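Local atomic coordinates of 402AA LONG hypothetical molybdopterin biosynthesis MOEA protein (PDB entry 1UZ5), a protein that probably catalyses the insertion of molybdenum from molybdate into adenylyl-molybdopterin, releasing AMP, in molybdenum cofactor biosynthesis. Residues A[10-15]-A[287-292]; A[78-83]-A[91-96]; A[97-102]-A[106-111]; A[294-299]-A[316-321]. All blocks are in the same frame, centred on the assembly; numbering follows the deposited sequence.

Contact 1 (A[10-15]-A[287-292]); sequences EKALEV and TIIGVI
I289 reaches out from strand 288-292 to meet A12 and V15 on helix 9-18, a helix-on-sheet packing that brings the N-terminal part of the chain onto the mixed sheet of the probable molybdopterin-binding domain. The two backbones stay well separated, with the CA atoms of A12 and I289 7.9 Å apart, and methyl groups span the gap. From CB of I289, which points at the helix, the side chain divides in two. The longer branch keeps CG1 beside the backbone N (chi1 -57°) and then runs fully extended (chi2 177°), which carries CD1 forward to the methyl of A12, with CD1 and A12 CB 4.2 Å apart. CG1 itself serves as a spacer. The shorter branch, CG2, turns toward the next turn of the helix and finds V15. Because A12 and V15 are three residues apart, they lie on one side of the helix and receive the two branches separately. The contact is small, burying 99 Å² in total, and entirely apolar. F19, V276 and F298 also touch I289, while V15 leans on K275 and V276 of the neighbouring strand. I288, by contrast, packs against helix 263-271. At the edge of the contact the touch is loose: V15 CG1 approaches I289 CG2 no closer than 4.5 Å.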
loop_
_atom_site.group_PDB
_atom_site.type_symbol
_atom_site.label_atom_id
_atom_site.label_comp_id
_atom_site.label_asym_id
_atom_site.label_seq_id
_atom_site.Cartn_x
_atom_site.Cartn_y
_atom_site.Cartn_z
ATOM N N GLU A 10 5.021 24.982 6.906
ATOM C CA GLU A 10 3.597 24.794 7.143
ATOM C C GLU A 10 2.752 25.434 6.051
ATOM O O GLU A 10 1.747 24.866 5.622
ATOM C CB GLU A 10 3.206 25.370 8.504
ATOM C CG GLU A 10 1.726 25.242 8.819
ATOM C CD GLU A 10 1.223 23.820 8.666
ATOM O OE1 GLU A 10 1.806 22.913 9.299
ATOM O OE2 GLU A 10 0.246 23.609 7.915
ATOM N N LYS A 11 3.156 26.616 5.597
ATOM C CA LYS A 11 2.406 27.292 4.548
ATOM C C LYS A 11 2.522 26.508 3.253
ATOM O O LYS A 11 1.527 26.278 2.564
ATOM C CB LYS A 11 2.923 28.714 4.332
ATOM C CG LYS A 11 2.232 29.442 3.184
ATOM C CD LYS A 11 0.728 29.549 3.417
ATOM C CE LYS A 11 0.018 30.146 2.212
ATOM N NZ LYS A 11 0.516 31.511 1.890
ATOM N N ALA A 12 3.744 26.104 2.921
ATOM C CA ALA A 12 3.985 25.334 1.704
ATOM C C ALA A 12 3.179 24.039 1.759
ATOM O O ALA A 12 2.671 23.572 0.740
ATOM C CB ALA A 12 5.467 25.028 1.562
ATOM N N LEU A 13 3.060 23.466 2.956
ATOM C CA LEU A 13 2.300 22.232 3.130
ATOM C C LEU A 13 0.815 22.496 2.912
ATOM O O LEU A 13 0.123 21.707 2.267
ATOM C CB LEU A 13 2.528 21.651 4.525
ATOM C CG LEU A 13 3.926 21.093 4.795
ATOM C CD1 LEU A 13 4.033 20.615 6.234
ATOM C CD2 LEU A 13 4.202 19.948 3.832
ATOM N N GLU A 14 0.329 23.613 3.450
ATOM C CA GLU A 14 -1.074 23.977 3.295
ATOM C C GLU A 14 -1.394 24.178 1.821
ATOM O O GLU A 14 -2.471 23.812 1.357
ATOM C CB GLU A 14 -1.381 25.256 4.075
ATOM C CG GLU A 14 -1.352 25.074 5.583
ATOM C CD GLU A 14 -1.487 26.387 6.335
ATOM O OE1 GLU A 14 -2.407 27.169 6.009
ATOM O OE2 GLU A 14 -0.677 26.635 7.255
ATOM N N VAL A 15 -0.446 24.753 1.086
ATOM C CA VAL A 15 -0.629 24.993 -0.339
ATOM C C VAL A 15 -0.793 23.683 -1.105
ATOM O O VAL A 15 -1.685 23.552 -1.943
ATOM C CB VAL A 15 0.567 25.768 -0.932
ATOM C CG1 VAL A 15 0.407 25.907 -2.440
ATOM C CG2 VAL A 15 0.664 27.139 -0.281
ATOM N N THR A 287 13.180 25.990 -3.215
ATOM C CA THR A 287 12.098 25.153 -3.737
ATOM C C THR A 287 10.900 25.956 -4.244
ATOM O O THR A 287 10.446 26.901 -3.602
ATOM C CB THR A 287 11.616 24.147 -2.674
ATOM O OG1 THR A 287 12.722 23.339 -2.255
ATOM C CG2 THR A 287 10.531 23.247 -3.243
ATOM N N ILE A 288 10.395 25.563 -5.408
ATOM C CA ILE A 288 9.262 26.229 -6.037
ATOM C C ILE A 288 8.027 25.326 -6.110
ATOM O O ILE A 288 8.141 24.113 -6.297
ATOM C CB ILE A 288 9.615 26.645 -7.482
ATOM C CG1 ILE A 288 10.843 27.556 -7.474
ATOM C CG2 ILE A 288 8.433 27.342 -8.129
ATOM C CD1 ILE A 288 11.396 27.831 -8.857
ATOM N N ILE A 289 6.851 25.929 -5.962
ATOM C CA ILE A 289 5.585 25.207 -6.056
ATOM C C ILE A 289 4.623 26.104 -6.819
ATOM O O ILE A 289 4.327 27.219 -6.387
ATOM C CB ILE A 289 4.970 24.902 -4.678
ATOM C CG1 ILE A 289 5.952 24.108 -3.823
ATOM C CG2 ILE A 289 3.689 24.094 -4.855
ATOM C CD1 ILE A 289 5.450 23.827 -2.429
ATOM N N GLY A 290 4.148 25.622 -7.961
ATOM C CA GLY A 290 3.227 26.405 -8.756
ATOM C C GLY A 290 2.140 25.568 -9.400
ATOM O O GLY A 290 1.972 24.383 -9.091
ATOM N N VAL A 291 1.396 26.194 -10.304
ATOM C CA VAL A 291 0.312 25.529 -11.008
ATOM C C VAL A 291 0.252 26.027 -12.443
ATOM O O VAL A 291 0.249 27.232 -12.695
ATOM C CB VAL A 291 -1.053 25.804 -10.328
ATOM C CG1 VAL A 291 -2.167 25.092 -11.083
ATOM C CG2 VAL A 291 -1.017 25.343 -8.876
ATOM N N ILE A 292 0.231 25.088 -13.381
ATOM C CA ILE A 292 0.148 25.400 -14.799
ATOM C C ILE A 292 -1.000 24.568 -15.360
ATOM O O ILE A 292 -1.001 23.339 -15.243
ATOM C CB ILE A 292 1.443 25.028 -15.545
ATOM C CG1 ILE A 292 2.623 25.828 -14.979
ATOM C CG2 ILE A 292 1.277 25.301 -17.033
ATOM C CD1 ILE A 292 3.958 25.500 -15.628
#

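Contact 2 (A[78-83]-A[91-96]); sequences KVIGSV and FKLGKG
The phenyl ring of F91 lies beside the backbone of strand 75-83, with S82 O at its edge, near the ring plane and 3.8 Å from CE2. I80 CD1, G81 CA and V83 CG2 approach the ring obliquely, the methyl of V83 standing 4.2 Å from F91 CZ. G81 brings its CA to the ring, 4.1 Å from F91 CZ. I80 sends its CG1 branch between its own backbone N and carbonyl carbon (chi1 70°), and the terminal CD1 drops between F91 CD1, the carbonyl oxygen of K92 and L93 CD2. The I80 branch and the phenyl group run antiparallel alongside one another. Residues 91-96 belong to the helix-free crossover that leads from strand 75-83 back to its parallel neighbour, strand 97-101, and they run roughly counter to the first strand. A99 and P108 also touch F91. At the far end of the crossover the backbone closes in: K78 N donates to G96 O at 3.0 Å, nearly straight at 174°, with the donor tilted 29° from the carbonyl plane. G96 adopts a positive phi there, and its own N is bonded to D65 OD2.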
loop_
_atom_site.group_PDB
_atom_site.type_symbol
_atom_site.label_atom_id
_atom_site.label_comp_id
_atom_site.label_asym_id
_atom_site.label_seq_id
_atom_site.Cartn_x
_atom_site.Cartn_y
_atom_site.Cartn_z
ATOM N N LYS A 78 -30.243 -45.146 10.750
ATOM C CA LYS A 78 -30.076 -45.779 9.452
ATOM C C LYS A 78 -29.340 -44.828 8.501
ATOM O O LYS A 78 -29.735 -43.670 8.350
ATOM C CB LYS A 78 -31.451 -46.135 8.879
ATOM C CG LYS A 78 -31.414 -46.995 7.626
ATOM C CD LYS A 78 -32.824 -47.321 7.158
ATOM C CE LYS A 78 -32.813 -48.151 5.882
ATOM N NZ LYS A 78 -34.190 -48.430 5.378
ATOM N N VAL A 79 -28.266 -45.312 7.878
ATOM C CA VAL A 79 -27.484 -44.500 6.938
ATOM C C VAL A 79 -28.171 -44.574 5.585
ATOM O O VAL A 79 -28.140 -45.603 4.920
ATOM C CB VAL A 79 -26.043 -45.024 6.831
ATOM C CG1 VAL A 79 -25.218 -44.148 5.877
ATOM C CG2 VAL A 79 -25.414 -45.029 8.208
ATOM N N ILE A 80 -28.795 -43.476 5.175
ATOM C CA ILE A 80 -29.542 -43.471 3.922
ATOM C C ILE A 80 -28.846 -42.848 2.709
ATOM O O ILE A 80 -29.392 -42.862 1.603
ATOM C CB ILE A 80 -30.877 -42.747 4.102
ATOM C CG1 ILE A 80 -30.627 -41.250 4.286
ATOM C CG2 ILE A 80 -31.608 -43.299 5.332
ATOM C CD1 ILE A 80 -31.860 -40.417 4.088
ATOM N N GLY A 81 -27.657 -42.300 2.908
ATOM C CA GLY A 81 -26.964 -41.686 1.790
ATOM C C GLY A 81 -25.614 -41.140 2.192
ATOM O O GLY A 81 -25.117 -41.435 3.284
ATOM N N SER A 82 -25.011 -40.345 1.314
ATOM C CA SER A 82 -23.699 -39.775 1.615
ATOM C C SER A 82 -23.488 -38.451 0.897
ATOM O O SER A 82 -24.174 -38.143 -0.075
ATOM C CB SER A 82 -22.594 -40.750 1.195
ATOM O OG SER A 82 -22.585 -40.904 -0.219
ATOM N N VAL A 83 -22.535 -37.665 1.388
ATOM C CA VAL A 83 -22.226 -36.391 0.764
ATOM C C VAL A 83 -20.719 -36.249 0.702
ATOM O O VAL A 83 -20.031 -36.374 1.717
ATOM C CB VAL A 83 -22.792 -35.180 1.546
ATOM C CG1 VAL A 83 -22.556 -33.894 0.732
ATOM C CG2 VAL A 83 -24.288 -35.369 1.820
ATOM N N PHE A 91 -30.975 -34.626 -0.913
ATOM C CA PHE A 91 -31.892 -35.353 -0.041
ATOM C C PHE A 91 -31.806 -34.780 1.370
ATOM O O PHE A 91 -30.884 -34.036 1.688
ATOM C CB PHE A 91 -31.553 -36.849 -0.044
ATOM C CG PHE A 91 -30.233 -37.170 0.584
ATOM C CD1 PHE A 91 -30.156 -37.529 1.926
ATOM C CD2 PHE A 91 -29.057 -37.086 -0.156
ATOM C CE1 PHE A 91 -28.925 -37.800 2.521
ATOM C CE2 PHE A 91 -27.817 -37.354 0.429
ATOM C CZ PHE A 91 -27.750 -37.710 1.769
ATOM N N LYS A 92 -32.780 -35.117 2.209
ATOM C CA LYS A 92 -32.807 -34.630 3.581
ATOM C C LYS A 92 -32.937 -35.807 4.544
ATOM O O LYS A 92 -33.354 -36.893 4.151
ATOM C CB LYS A 92 -33.982 -33.669 3.766
ATOM C CG LYS A 92 -35.337 -34.308 3.529
ATOM C CD LYS A 92 -36.447 -33.271 3.637
ATOM C CE LYS A 92 -37.819 -33.900 3.472
ATOM N NZ LYS A 92 -38.900 -32.881 3.582
ATOM N N LEU A 93 -32.581 -35.585 5.802
ATOM C CA LEU A 93 -32.650 -36.642 6.803
ATOM C C LEU A 93 -33.974 -36.628 7.561
ATOM O O LEU A 93 -34.430 -35.576 7.998
ATOM C CB LEU A 93 -31.514 -36.489 7.817
ATOM C CG LEU A 93 -30.065 -36.473 7.323
ATOM C CD1 LEU A 93 -29.144 -36.234 8.508
ATOM C CD2 LEU A 93 -29.726 -37.784 6.633
ATOM N N GLY A 94 -34.578 -37.802 7.705
ATOM C CA GLY A 94 -35.818 -37.920 8.456
ATOM C C GLY A 94 -35.417 -38.369 9.852
ATOM O O GLY A 94 -34.238 -38.646 10.087
ATOM N N LYS A 95 -36.358 -38.448 10.787
ATOM C CA LYS A 95 -35.986 -38.877 12.136
ATOM C C LYS A 95 -35.425 -40.293 12.081
ATOM O O LYS A 95 -35.967 -41.159 11.397
ATOM C CB LYS A 95 -37.190 -38.826 13.089
ATOM C CG LYS A 95 -38.213 -39.930 12.896
ATOM C CD LYS A 95 -39.285 -39.889 13.987
ATOM C CE LYS A 95 -38.679 -40.074 15.376
ATOM N NZ LYS A 95 -39.710 -40.040 16.451
ATOM N N GLY A 96 -34.325 -40.516 12.790
ATOM C CA GLY A 96 -33.704 -41.828 12.800
ATOM C C GLY A 96 -32.862 -42.109 11.567
ATOM O O GLY A 96 -32.546 -43.264 11.283
#

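Contact 3 (A[97-102]-A[106-111]); sequences EAAYIS and MLPGNA. With SO4 (sulfate ion), chain B.
Strand 97-101 packs against an irregular segment whose backbone keeps its distance, A99 CA lying 7.8 Å from P108 CA, before a type II beta turn from P108 to A111 closes with a bond from A111 N to P108 O. The segment is the connection from strand 97-101 to strand 113-116 in a mixed sheet of the MoeA N-terminal region; these two strands flank 58-61, so the connection has to pass over that strand, and P108 rests on A60 as it does so. I101 carries most of the packing. Its CG1 is anti to the backbone N (chi1 -174°) and the chain continues extended, which lifts CD1 toward the connection. There CD1 lies 3.5 Å from M106 O and 3.9 Å from L107 CD1, a methyl that touches both a carbonyl oxygen and a leucine branch. Two residues earlier on the strand, the methyl of A99 meets the proline ring at its CG, with A99 CB and P108 CG 4.2 Å apart. V83 touches both I101 and P108, and V114 both I101 and L107. Just past the strand, a sulfate ion, probably from the crystallisation liquor, is bound by A85 N and by S102, whose OG donates to sulfate O4 at 2.7 Å.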
loop_
_atom_site.group_PDB
_atom_site.type_symbol
_atom_site.label_atom_id
_atom_site.label_comp_id
_atom_site.label_asym_id
_atom_site.label_seq_id
_atom_site.Cartn_x
_atom_site.Cartn_y
_atom_site.Cartn_z
ATOM N N GLU A 97 -32.487 -41.062 10.835
ATOM C CA GLU A 97 -31.689 -41.236 9.621
ATOM C C GLU A 97 -30.397 -40.433 9.649
ATOM O O GLU A 97 -30.348 -39.346 10.215
ATOM C CB GLU A 97 -32.524 -40.855 8.391
ATOM C CG GLU A 97 -33.620 -41.867 8.076
ATOM C CD GLU A 97 -34.543 -41.411 6.965
ATOM O OE1 GLU A 97 -35.313 -42.248 6.446
ATOM O OE2 GLU A 97 -34.508 -40.215 6.613
ATOM N N ALA A 98 -29.353 -40.986 9.032
ATOM C CA ALA A 98 -28.044 -40.347 8.986
ATOM C C ALA A 98 -27.417 -40.477 7.591
ATOM O O ALA A 98 -27.915 -41.209 6.739
ATOM C CB ALA A 98 -27.125 -40.984 10.016
ATOM N N ALA A 99 -26.320 -39.762 7.371
ATOM C CA ALA A 99 -25.624 -39.823 6.094
ATOM C C ALA A 99 -24.130 -39.763 6.315
ATOM O O ALA A 99 -23.647 -39.011 7.169
ATOM C CB ALA A 99 -26.050 -38.663 5.206
ATOM N N TYR A 100 -23.389 -40.577 5.576
ATOM C CA TYR A 100 -21.947 -40.508 5.693
ATOM C C TYR A 100 -21.576 -39.169 5.051
ATOM O O TYR A 100 -22.201 -38.745 4.076
ATOM C CB TYR A 100 -21.254 -41.625 4.916
ATOM C CG TYR A 100 -19.758 -41.444 4.947
ATOM C CD1 TYR A 100 -19.039 -41.676 6.116
ATOM C CD2 TYR A 100 -19.076 -40.923 3.846
ATOM C CE1 TYR A 100 -17.684 -41.388 6.199
ATOM C CE2 TYR A 100 -17.713 -40.630 3.918
ATOM C CZ TYR A 100 -17.027 -40.862 5.097
ATOM O OH TYR A 100 -15.691 -40.547 5.190
ATOM N N ILE A 101 -20.573 -38.498 5.594
ATOM C CA ILE A 101 -20.159 -37.222 5.031
ATOM C C ILE A 101 -18.663 -37.055 5.247
ATOM O O ILE A 101 -18.139 -37.444 6.286
ATOM C CB ILE A 101 -20.924 -36.046 5.693
ATOM C CG1 ILE A 101 -20.591 -34.733 4.984
ATOM C CG2 ILE A 101 -20.564 -35.945 7.179
ATOM C CD1 ILE A 101 -21.533 -33.601 5.351
ATOM N N SER A 102 -17.969 -36.503 4.257
ATOM C CA SER A 102 -16.533 -36.303 4.394
ATOM C C SER A 102 -16.234 -34.860 4.776
ATOM O O SER A 102 -17.055 -33.960 4.570
ATOM C CB SER A 102 -15.806 -36.679 3.096
ATOM O OG SER A 102 -16.299 -35.943 2.002
ATOM N N MET A 106 -20.940 -30.505 2.264
ATOM C CA MET A 106 -22.151 -29.829 2.719
ATOM C C MET A 106 -23.135 -30.767 3.427
ATOM O O MET A 106 -23.440 -31.844 2.927
ATOM C CB MET A 106 -22.848 -29.184 1.526
ATOM C CG MET A 106 -24.082 -28.380 1.869
ATOM S SD MET A 106 -24.678 -27.475 0.429
ATOM C CE MET A 106 -26.402 -27.107 0.913
ATOM N N LEU A 107 -23.647 -30.355 4.582
ATOM C CA LEU A 107 -24.600 -31.206 5.293
ATOM C C LEU A 107 -25.911 -31.321 4.543
ATOM O O LEU A 107 -26.402 -30.350 3.974
ATOM C CB LEU A 107 -24.892 -30.664 6.698
ATOM C CG LEU A 107 -23.918 -31.027 7.827
ATOM C CD1 LEU A 107 -22.509 -30.545 7.514
ATOM C CD2 LEU A 107 -24.424 -30.402 9.121
ATOM N N PRO A 108 -26.506 -32.519 4.545
ATOM C CA PRO A 108 -27.784 -32.713 3.853
ATOM C C PRO A 108 -28.890 -32.017 4.654
ATOM O O PRO A 108 -28.666 -31.594 5.795
ATOM C CB PRO A 108 -27.929 -34.232 3.826
ATOM C CG PRO A 108 -27.263 -34.655 5.103
ATOM C CD PRO A 108 -26.038 -33.764 5.181
ATOM N N GLY A 109 -30.070 -31.888 4.059
ATOM C CA GLY A 109 -31.175 -31.229 4.739
ATOM C C GLY A 109 -31.476 -31.798 6.120
ATOM O O GLY A 109 -31.367 -33.005 6.338
ATOM N N ASN A 110 -31.845 -30.914 7.043
ATOM C CA ASN A 110 -32.180 -31.258 8.433
ATOM C C ASN A 110 -31.012 -31.676 9.319
ATOM O O ASN A 110 -31.173 -31.777 10.536
ATOM C CB ASN A 110 -33.260 -32.352 8.499
ATOM C CG ASN A 110 -34.559 -31.923 7.856
ATOM O OD1 ASN A 110 -34.910 -30.751 7.889
ATOM N ND2 ASN A 110 -35.282 -32.873 7.275
ATOM N N ALA A 111 -29.843 -31.931 8.742
ATOM C CA ALA A 111 -28.707 -32.318 9.576
ATOM C C ALA A 111 -28.151 -31.079 10.267
ATOM O O ALA A 111 -28.134 -29.999 9.680
ATOM C CB ALA A 111 -27.617 -32.976 8.732
HETATM S S SO4 B . -14.032 -36.611 -0.839
HETATM O O1 SO4 B . -13.831 -37.688 0.362
HETATM O O2 SO4 B . -12.871 -35.746 -0.761
HETATM O O3 SO4 B . -14.132 -37.231 -1.984
HETATM O O4 SO4 B . -15.195 -35.872 -0.429
#

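Contact 4 (A[294-299]-A[316-321]); sequences GKPVFG and VPLLLR
One methyl, CD2 of L318, does all the touching from helix 304-322, and it rests against both P296 and F298 of strand 295-300. Here the packing is close. CD2 comes to the edge of the F298 phenyl ring, near the ring plane, 3.8 Å from F298 CE2 and 4.0 Å from F298 CZ. It also approaches P296 from the side of CB, with L318 CD2 and P296 CB 4.1 Å apart. P296 and F298 are two apart on the strand, so both point at the helix and together form a shallow seat for the methyl. In the leucine CG stands anti to the backbone N (chi1 178°), and chi2 of 61° then turns CD2, not CD1, to the strand. Away from this point the contact quickly loosens. The other branch of L318 hangs back, its CD1 5.1 Å from P296 CG, and the backbones remain distant, with P296 CA and L318 CA 9.4 Å apart. At the start of the strand segment G294 is exposed to solvent, and K295 turns elsewhere, its NZ bonded to V244 O and G247 O. In total 94 Å² is buried, and the touching atoms are all carbons. Strand and helix are consecutive elements of a beta-alpha unit in the probable molybdopterin-binding domain. V249 of the adjoining strand 249-253 touches both F298 and L318, L314 and V315 of the same helix reach F298, and V16 of helix 9-18 packs on F298 and L318 alike.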
loop_
_atom_site.group_PDB
_atom_site.type_symbol
_atom_site.label_atom_id
_atom_site.label_comp_id
_atom_site.label_asym_id
_atom_site.label_seq_id
_atom_site.Cartn_x
_atom_site.Cartn_y
_atom_site.Cartn_z
ATOM N N GLY A 294 -3.949 24.103 -14.285
ATOM C CA GLY A 294 -4.528 23.302 -13.220
ATOM C C GLY A 294 -3.679 22.176 -12.661
ATOM O O GLY A 294 -4.112 21.473 -11.749
ATOM N N LYS A 295 -2.470 22.001 -13.177
ATOM C CA LYS A 295 -1.608 20.925 -12.698
ATOM C C LYS A 295 -0.476 21.402 -11.796
ATOM O O LYS A 295 0.241 22.343 -12.129
ATOM C CB LYS A 295 -1.046 20.163 -13.898
ATOM C CG LYS A 295 -2.147 19.652 -14.810
ATOM C CD LYS A 295 -1.611 18.917 -16.010
ATOM C CE LYS A 295 -2.754 18.373 -16.844
ATOM N NZ LYS A 295 -2.256 17.655 -18.036
ATOM N N PRO A 296 -0.315 20.764 -10.625
ATOM C CA PRO A 296 0.748 21.145 -9.692
ATOM C C PRO A 296 2.123 20.971 -10.338
ATOM O O PRO A 296 2.353 20.023 -11.091
ATOM C CB PRO A 296 0.543 20.186 -8.519
ATOM C CG PRO A 296 -0.938 19.925 -8.549
ATOM C CD PRO A 296 -1.191 19.740 -10.030
ATOM N N VAL A 297 3.026 21.902 -10.055
ATOM C CA VAL A 297 4.382 21.852 -10.590
ATOM C C VAL A 297 5.328 22.096 -9.424
ATOM O O VAL A 297 5.125 23.017 -8.631
ATOM C CB VAL A 297 4.615 22.938 -11.658
ATOM C CG1 VAL A 297 6.007 22.778 -12.278
ATOM C CG2 VAL A 297 3.546 22.846 -12.725
ATOM N N PHE A 298 6.353 21.258 -9.317
ATOM C CA PHE A 298 7.333 21.370 -8.244
ATOM C C PHE A 298 8.735 21.562 -8.816
ATOM O O PHE A 298 9.112 20.915 -9.794
ATOM C CB PHE A 298 7.326 20.101 -7.380
ATOM C CG PHE A 298 6.070 19.913 -6.573
ATOM C CD1 PHE A 298 5.993 20.376 -5.262
ATOM C CD2 PHE A 298 4.974 19.252 -7.116
ATOM C CE1 PHE A 298 4.841 20.177 -4.497
ATOM C CE2 PHE A 298 3.816 19.046 -6.360
ATOM C CZ PHE A 298 3.750 19.508 -5.049
ATOM N N GLY A 299 9.489 22.469 -8.203
ATOM C CA GLY A 299 10.860 22.721 -8.616
ATOM C C GLY A 299 11.684 22.361 -7.396
ATOM O O GLY A 299 11.675 23.091 -6.406
ATOM N N VAL A 316 5.248 13.677 -2.073
ATOM C CA VAL A 316 4.686 12.430 -1.578
ATOM C C VAL A 316 3.291 12.589 -0.965
ATOM O O VAL A 316 2.372 11.860 -1.332
ATOM C CB VAL A 316 5.654 11.760 -0.576
ATOM C CG1 VAL A 316 5.003 10.547 0.068
ATOM C CG2 VAL A 316 6.924 11.326 -1.317
ATOM N N PRO A 317 3.107 13.548 -0.041
ATOM C CA PRO A 317 1.775 13.716 0.555
ATOM C C PRO A 317 0.682 13.900 -0.505
ATOM O O PRO A 317 -0.424 13.373 -0.372
ATOM C CB PRO A 317 1.955 14.944 1.443
ATOM C CG PRO A 317 3.384 14.797 1.903
ATOM C CD PRO A 317 4.082 14.449 0.604
ATOM N N LEU A 318 1.002 14.643 -1.560
ATOM C CA LEU A 318 0.058 14.890 -2.644
ATOM C C LEU A 318 -0.302 13.586 -3.351
ATOM O O LEU A 318 -1.474 13.297 -3.592
ATOM C CB LEU A 318 0.661 15.863 -3.662
ATOM C CG LEU A 318 -0.187 16.191 -4.895
ATOM C CD1 LEU A 318 -1.491 16.847 -4.467
ATOM C CD2 LEU A 318 0.590 17.113 -5.825
ATOM N N LEU A 319 0.718 12.801 -3.682
ATOM C CA LEU A 319 0.514 11.539 -4.375
ATOM C C LEU A 319 -0.247 10.526 -3.520
ATOM O O LEU A 319 -1.130 9.829 -4.012
ATOM C CB LEU A 319 1.868 10.965 -4.807
ATOM C CG LEU A 319 2.677 11.938 -5.673
ATOM C CD1 LEU A 319 3.983 11.297 -6.125
ATOM C CD2 LEU A 319 1.842 12.350 -6.880
ATOM N N LEU A 320 0.096 10.453 -2.239
ATOM C CA LEU A 320 -0.572 9.525 -1.340
ATOM C C LEU A 320 -2.058 9.851 -1.224
ATOM O O LEU A 320 -2.899 8.955 -1.243
ATOM C CB LEU A 320 0.086 9.558 0.043
ATOM C CG LEU A 320 1.516 9.011 0.098
ATOM C CD1 LEU A 320 2.028 9.029 1.532
ATOM C CD2 LEU A 320 1.540 7.590 -0.452
ATOM N N ARG A 321 -2.381 11.137 -1.114
ATOM C CA ARG A 321 -3.772 11.557 -1.002
ATOM C C ARG A 321 -4.545 11.199 -2.258
ATOM O O ARG A 321 -5.721 10.855 -2.194
ATOM C CB ARG A 321 -3.851 13.059 -0.749
ATOM C CG ARG A 321 -3.386 13.459 0.638
ATOM C CD ARG A 321 -3.097 14.941 0.697
ATOM N NE ARG A 321 -2.502 15.281 1.988
ATOM C CZ ARG A 321 -1.669 16.296 2.192
ATOM N NH1 ARG A 321 -1.186 16.516 3.406
ATOM N NH2 ARG A 321 -1.312 17.086 1.186
#

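In the fold
The four contacts form two pairs on opposite sides of the centre of an elongated chain. Contacts 1 and 4 have centres about 9 Å apart and share the mixed sheet of the probable molybdopterin-binding domain, where strands 288-292 and 295-300 are antiparallel neighbours joined by G290 N to V297 O. Contacts 2 and 3, centres about 6 Å apart, share the sheet in which strands 75-83 and 97-101 run parallel. Between the pairs, centres are about 60 to 74 Å apart. Along the chain, contacts 2 and 3 follow in series inside the loop closed by contact 1, and contact 4 comes last. The chain thus leaves helix 9-18, builds the remote sheet, and returns to complete the domain against that helix.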